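Local structure of SidF, inhibitor of growth family, member 3 (Legionella pneumophila subsp. pneumophila, 4FYE) at residues 296-301 and 382-387; 352-357 and 408-413. The protein is a bacterial phosphoinositide phosphatase that probably removes phosphate from phosphatidylinositol phosphates, lipids of cell membranes. The protein carries 1 engineered substitution. One frame throughout, in Å; residues are numbered along the deposited sequence.

Contact 1. Residues 296-301 and 382-387; sequences INQEEV and QMMDAF
Gln298 is the side chain that reaches across: its CG lies 3.9 Å from CD2 of Phe387 and 4.1 Å from the backbone O of Met383. CG stands anti to the backbone N (chi1 -167°) and the chain then bends at chi2 (55°), which carries the amide past the Phe387 side chain, running the opposite way, and on to Met384. There CG of Met384 is 3.8 Å from Gln298 OE1 and almost as near to NE2 and CD, so it touches the amide group as a whole rather than one end of it. Glu299 adds its CB, 3.8 Å from CZ of Phe387, before the extended remainder of the chain takes the carboxylate on to a salt bridge with Arg213. The Phe387 ring is thus met obliquely by two consecutive residues of helix 284-311, while Met383 contributes mainly its CB, 4.4 Å from that of Gln298, its sulfur end leading off elsewhere. Contact between the segments is entirely van der Waals, and the polar ends are satisfied by a second shell. Gln298 OE1 accepts from Arg273 and NE2 probably donates to Glu356 on the neighbouring sheet, which would fix the rotation of the buried amide. Arg273 also offers its backbone O to ND2 of Asn297, the residue before Gln298. Further out, the Tyr410 side chain on strand 402-416 touches Gln298, Met384 and Phe387, its hydroxyl end nearest the first two, and Tyr502 of helix 482-514 touches Met383. The short helical segments cross at -61° with axes 9.7 Å apart, the CA atoms of Gln298 and Met383 being the nearest pair across them: steep helix-on-helix packing in the buried alpha layer on one face of the four-stranded mixed sheet in this mixed alpha-beta phosphatase domain.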
# COMPACT_ATOMS: atom_id res chain seq x y z
N ILE A 296 -6.43 10.56 -14.42
CA ILE A 296 -6.28 9.38 -15.22
C ILE A 296 -5.88 8.13 -14.36
O ILE A 296 -6.60 7.09 -14.34
CB ILE A 296 -5.34 9.70 -16.39
CG1 ILE A 296 -6.13 10.52 -17.43
CG2 ILE A 296 -4.76 8.43 -16.98
CD1 ILE A 296 -5.28 11.20 -18.49
N ASN A 297 -4.77 8.22 -13.63
CA ASN A 297 -4.39 7.19 -12.68
C ASN A 297 -5.41 6.95 -11.59
O ASN A 297 -5.61 5.80 -11.20
CB ASN A 297 -3.10 7.56 -12.06
CG ASN A 297 -1.97 7.51 -13.04
OD1 ASN A 297 -2.11 6.99 -14.17
ND2 ASN A 297 -0.82 8.02 -12.60
N GLN A 298 -6.09 8.00 -11.11
CA GLN A 298 -7.22 7.76 -10.21
C GLN A 298 -8.27 6.81 -10.84
O GLN A 298 -8.80 5.95 -10.14
CB GLN A 298 -7.91 9.04 -9.78
CG GLN A 298 -8.87 8.77 -8.62
CD GLN A 298 -8.19 8.09 -7.44
OE1 GLN A 298 -7.04 8.39 -7.14
NE2 GLN A 298 -8.93 7.23 -6.72
N GLU A 299 -8.59 6.92 -12.13
CA GLU A 299 -9.51 5.95 -12.68
C GLU A 299 -8.97 4.52 -12.70
O GLU A 299 -9.71 3.59 -12.35
CB GLU A 299 -10.34 6.40 -13.92
CG GLU A 299 -9.61 6.56 -15.25
CD GLU A 299 -10.55 6.68 -16.47
OE1 GLU A 299 -10.14 6.28 -17.58
OE2 GLU A 299 -11.70 7.17 -16.38
N GLU A 300 -7.67 4.35 -12.91
CA GLU A 300 -7.08 3.02 -12.86
C GLU A 300 -7.24 2.44 -11.47
O GLU A 300 -7.59 1.29 -11.30
CB GLU A 300 -5.62 3.05 -13.27
CG GLU A 300 -4.93 1.66 -13.39
CD GLU A 300 -3.38 1.71 -13.32
OE1 GLU A 300 -2.75 0.67 -12.98
OE2 GLU A 300 -2.76 2.78 -13.57
N VAL A 301 -7.00 3.27 -10.46
CA VAL A 301 -7.26 2.85 -9.10
C VAL A 301 -8.70 2.37 -8.89
O VAL A 301 -8.92 1.46 -8.11
CB VAL A 301 -6.91 4.00 -8.09
CG1 VAL A 301 -7.46 3.77 -6.66
CG2 VAL A 301 -5.43 4.22 -8.09
N GLN A 382 -7.71 15.96 -4.36
CA GLN A 382 -8.67 16.62 -5.24
C GLN A 382 -9.29 15.64 -6.26
O GLN A 382 -10.52 15.65 -6.50
CB GLN A 382 -7.95 17.80 -5.90
CG GLN A 382 -8.58 18.39 -7.14
CD GLN A 382 -7.92 19.69 -7.59
OE1 GLN A 382 -8.60 20.57 -8.14
NE2 GLN A 382 -6.60 19.84 -7.34
N MET A 383 -8.45 14.79 -6.85
CA MET A 383 -8.94 13.79 -7.81
C MET A 383 -9.81 12.67 -7.14
O MET A 383 -10.84 12.27 -7.67
CB MET A 383 -7.81 13.26 -8.72
CG MET A 383 -6.90 14.32 -9.33
SD MET A 383 -7.64 15.65 -10.36
CE MET A 383 -8.70 16.49 -9.23
N MET A 384 -9.42 12.21 -5.96
CA MET A 384 -10.28 11.33 -5.19
C MET A 384 -11.64 11.95 -4.97
O MET A 384 -12.67 11.27 -5.15
CB MET A 384 -9.64 10.91 -3.83
CG MET A 384 -8.46 9.93 -3.95
SD MET A 384 -7.81 9.49 -2.31
CE MET A 384 -9.31 8.74 -1.73
N ASP A 385 -11.67 13.22 -4.56
CA ASP A 385 -12.97 13.91 -4.32
C ASP A 385 -13.71 14.25 -5.62
O ASP A 385 -14.94 14.41 -5.61
CB ASP A 385 -12.81 15.18 -3.46
CG ASP A 385 -13.00 14.94 -1.95
OD1 ASP A 385 -13.71 13.97 -1.53
OD2 ASP A 385 -12.42 15.74 -1.17
N ALA A 386 -12.96 14.38 -6.72
CA ALA A 386 -13.53 14.59 -8.07
C ALA A 386 -14.44 13.45 -8.43
O ALA A 386 -15.57 13.67 -8.94
CB ALA A 386 -12.42 14.69 -9.10
N PHE A 387 -13.96 12.22 -8.16
CA PHE A 387 -14.78 11.04 -8.45
C PHE A 387 -15.78 10.73 -7.36
O PHE A 387 -16.78 10.04 -7.64
CB PHE A 387 -13.91 9.80 -8.71
CG PHE A 387 -13.43 9.66 -10.15
CD1 PHE A 387 -14.32 9.22 -11.17
CD2 PHE A 387 -12.10 9.91 -10.49
CE1 PHE A 387 -13.87 9.03 -12.49
CE2 PHE A 387 -11.66 9.72 -11.83
CZ PHE A 387 -12.54 9.26 -12.82

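Contact 2. Residues 352-357 and 408-413; sequences LSVTEC and VGYQAR
Segments 352-357 and 408-413 pair in parallel, their strands 22° apart in direction, in the middle of a four-stranded mixed sheet. As parallel pairing requires, alternate residues do the bonding: Leu352, Val354 and Glu356 exchange backbone bonds with Gly409, Gln411 and Arg413. The first, Gly409 N to Leu352 O, is short (2.7 Å) and nearly straight at 170°; Gln411 N to Val354 O is weak. At Gly409, which carries no side chain, the CA comes within 4.0 Å of that of Ser353. On the face with Ser353, Thr355 and Gln411 lie side by side, CB to CB 3.6 Å, while Arg413 bends back so that NH1 donates to the O of Ala412 and NH2 reaches Asp451. The other face carries Val354, Glu356, Tyr410 and Ala412 and packs against helices 284-311 and 373-387. Val354 CG1 touches the ring edge of Tyr410 at CD1 (3.7 Å). The extended Glu356 crosses the same ring obliquely, its OE1 held by Arg273 and Thr643. Its OE2 lies in the Tyr410 ring plane and accepts the phenol OH at 2.6 Å, the hydroxyl coming in 36° out of the carboxylate plane.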
# COMPACT_ATOMS: atom_id res chain seq x y z
N LEU A 352 -22.09 -1.50 -9.19
CA LEU A 352 -20.88 -1.81 -8.48
C LEU A 352 -20.48 -0.58 -7.78
O LEU A 352 -20.61 0.52 -8.36
CB LEU A 352 -19.78 -2.15 -9.44
CG LEU A 352 -19.45 -3.64 -9.56
CD1 LEU A 352 -20.61 -4.55 -9.17
CD2 LEU A 352 -19.05 -3.90 -11.00
N SER A 353 -20.01 -0.73 -6.54
CA SER A 353 -19.46 0.44 -5.94
C SER A 353 -18.35 0.12 -5.01
O SER A 353 -18.29 -0.94 -4.41
CB SER A 353 -20.52 1.38 -5.31
OG SER A 353 -21.42 0.66 -4.56
N VAL A 354 -17.47 1.09 -4.88
CA VAL A 354 -16.24 0.80 -4.35
C VAL A 354 -15.98 1.92 -3.42
O VAL A 354 -16.39 3.02 -3.69
CB VAL A 354 -15.31 0.72 -5.56
CG1 VAL A 354 -14.38 1.89 -5.70
CG2 VAL A 354 -14.66 -0.64 -5.58
N THR A 355 -15.35 1.64 -2.28
CA THR A 355 -14.86 2.75 -1.43
C THR A 355 -13.38 2.69 -1.07
O THR A 355 -12.88 1.70 -0.58
CB THR A 355 -15.83 3.19 -0.30
OG1 THR A 355 -15.12 3.54 0.91
CG2 THR A 355 -16.96 2.21 -0.04
N GLU A 356 -12.66 3.76 -1.39
CA GLU A 356 -11.24 3.79 -1.12
C GLU A 356 -10.91 4.62 0.11
O GLU A 356 -11.36 5.76 0.21
CB GLU A 356 -10.50 4.34 -2.31
CG GLU A 356 -8.99 4.36 -2.11
CD GLU A 356 -8.21 5.19 -3.16
OE1 GLU A 356 -6.97 5.24 -3.00
OE2 GLU A 356 -8.80 5.76 -4.15
N CYS A 357 -10.11 4.05 1.02
CA CYS A 357 -9.56 4.79 2.17
C CYS A 357 -8.03 4.91 2.01
O CYS A 357 -7.28 3.94 2.20
CB CYS A 357 -9.92 4.10 3.49
SG CYS A 357 -9.15 4.90 4.96
N VAL A 408 -18.72 2.07 -12.41
CA VAL A 408 -18.47 1.66 -11.00
C VAL A 408 -18.58 2.90 -10.10
O VAL A 408 -17.93 3.89 -10.38
CB VAL A 408 -17.06 1.11 -10.74
CG1 VAL A 408 -16.86 0.89 -9.22
CG2 VAL A 408 -16.84 -0.26 -11.42
N GLY A 409 -19.38 2.81 -9.02
CA GLY A 409 -19.59 3.88 -8.02
C GLY A 409 -18.31 4.08 -7.20
O GLY A 409 -17.60 3.11 -6.91
N TYR A 410 -17.99 5.32 -6.83
CA TYR A 410 -16.78 5.61 -6.01
C TYR A 410 -17.06 6.48 -4.79
O TYR A 410 -17.91 7.37 -4.82
CB TYR A 410 -15.65 6.15 -6.88
CG TYR A 410 -14.34 6.42 -6.17
CD1 TYR A 410 -13.39 5.41 -5.95
CD2 TYR A 410 -14.04 7.73 -5.74
CE1 TYR A 410 -12.19 5.71 -5.29
CE2 TYR A 410 -12.86 8.04 -5.13
CZ TYR A 410 -11.94 7.05 -4.90
OH TYR A 410 -10.82 7.40 -4.24
N GLN A 411 -16.40 6.17 -3.68
CA GLN A 411 -16.44 6.96 -2.47
C GLN A 411 -15.02 7.05 -1.93
O GLN A 411 -14.37 6.03 -1.75
CB GLN A 411 -17.33 6.32 -1.41
CG GLN A 411 -18.81 6.27 -1.81
CD GLN A 411 -19.72 5.97 -0.62
OE1 GLN A 411 -20.15 4.83 -0.44
NE2 GLN A 411 -20.01 7.00 0.19
N ALA A 412 -14.58 8.27 -1.68
CA ALA A 412 -13.29 8.58 -1.18
C ALA A 412 -13.22 8.85 0.35
O ALA A 412 -14.12 9.44 0.97
CB ALA A 412 -12.81 9.82 -1.87
N ARG A 413 -12.12 8.41 0.94
CA ARG A 413 -11.77 8.86 2.24
C ARG A 413 -10.23 8.97 2.23
O ARG A 413 -9.51 8.01 1.92
CB ARG A 413 -12.23 7.89 3.34
CG ARG A 413 -13.66 7.36 3.29
CD ARG A 413 -14.46 8.36 4.03
NE ARG A 413 -15.80 7.92 4.29
CZ ARG A 413 -16.83 8.31 3.55
NH1 ARG A 413 -16.62 9.10 2.50
NH2 ARG A 413 -18.07 7.92 3.87

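How the contacts relate
Contact 1 is helix packing laid directly on the sheet face formed by contact 2, their centres about 10 Å apart. The joint is partly polar: Gln298 NE2 probably donates to Glu356 OE2 at 3.0 Å, the same oxygen that takes the Tyr410 hydroxyl, and NE2 also packs 3.1 Å from Tyr410 OH without a bond. Methyl groups close in around this cluster, Met384 CE lying 3.2 Å from Tyr410 OH and Val301 CG1 3.5 Å from Glu356 OE2. Arg273 is common to both contacts, and its charge would help to keep the buried carboxylate ionised. In sequence the segments alternate: strand 353-360 leads into helix 373-387, and strand 402-416 follows.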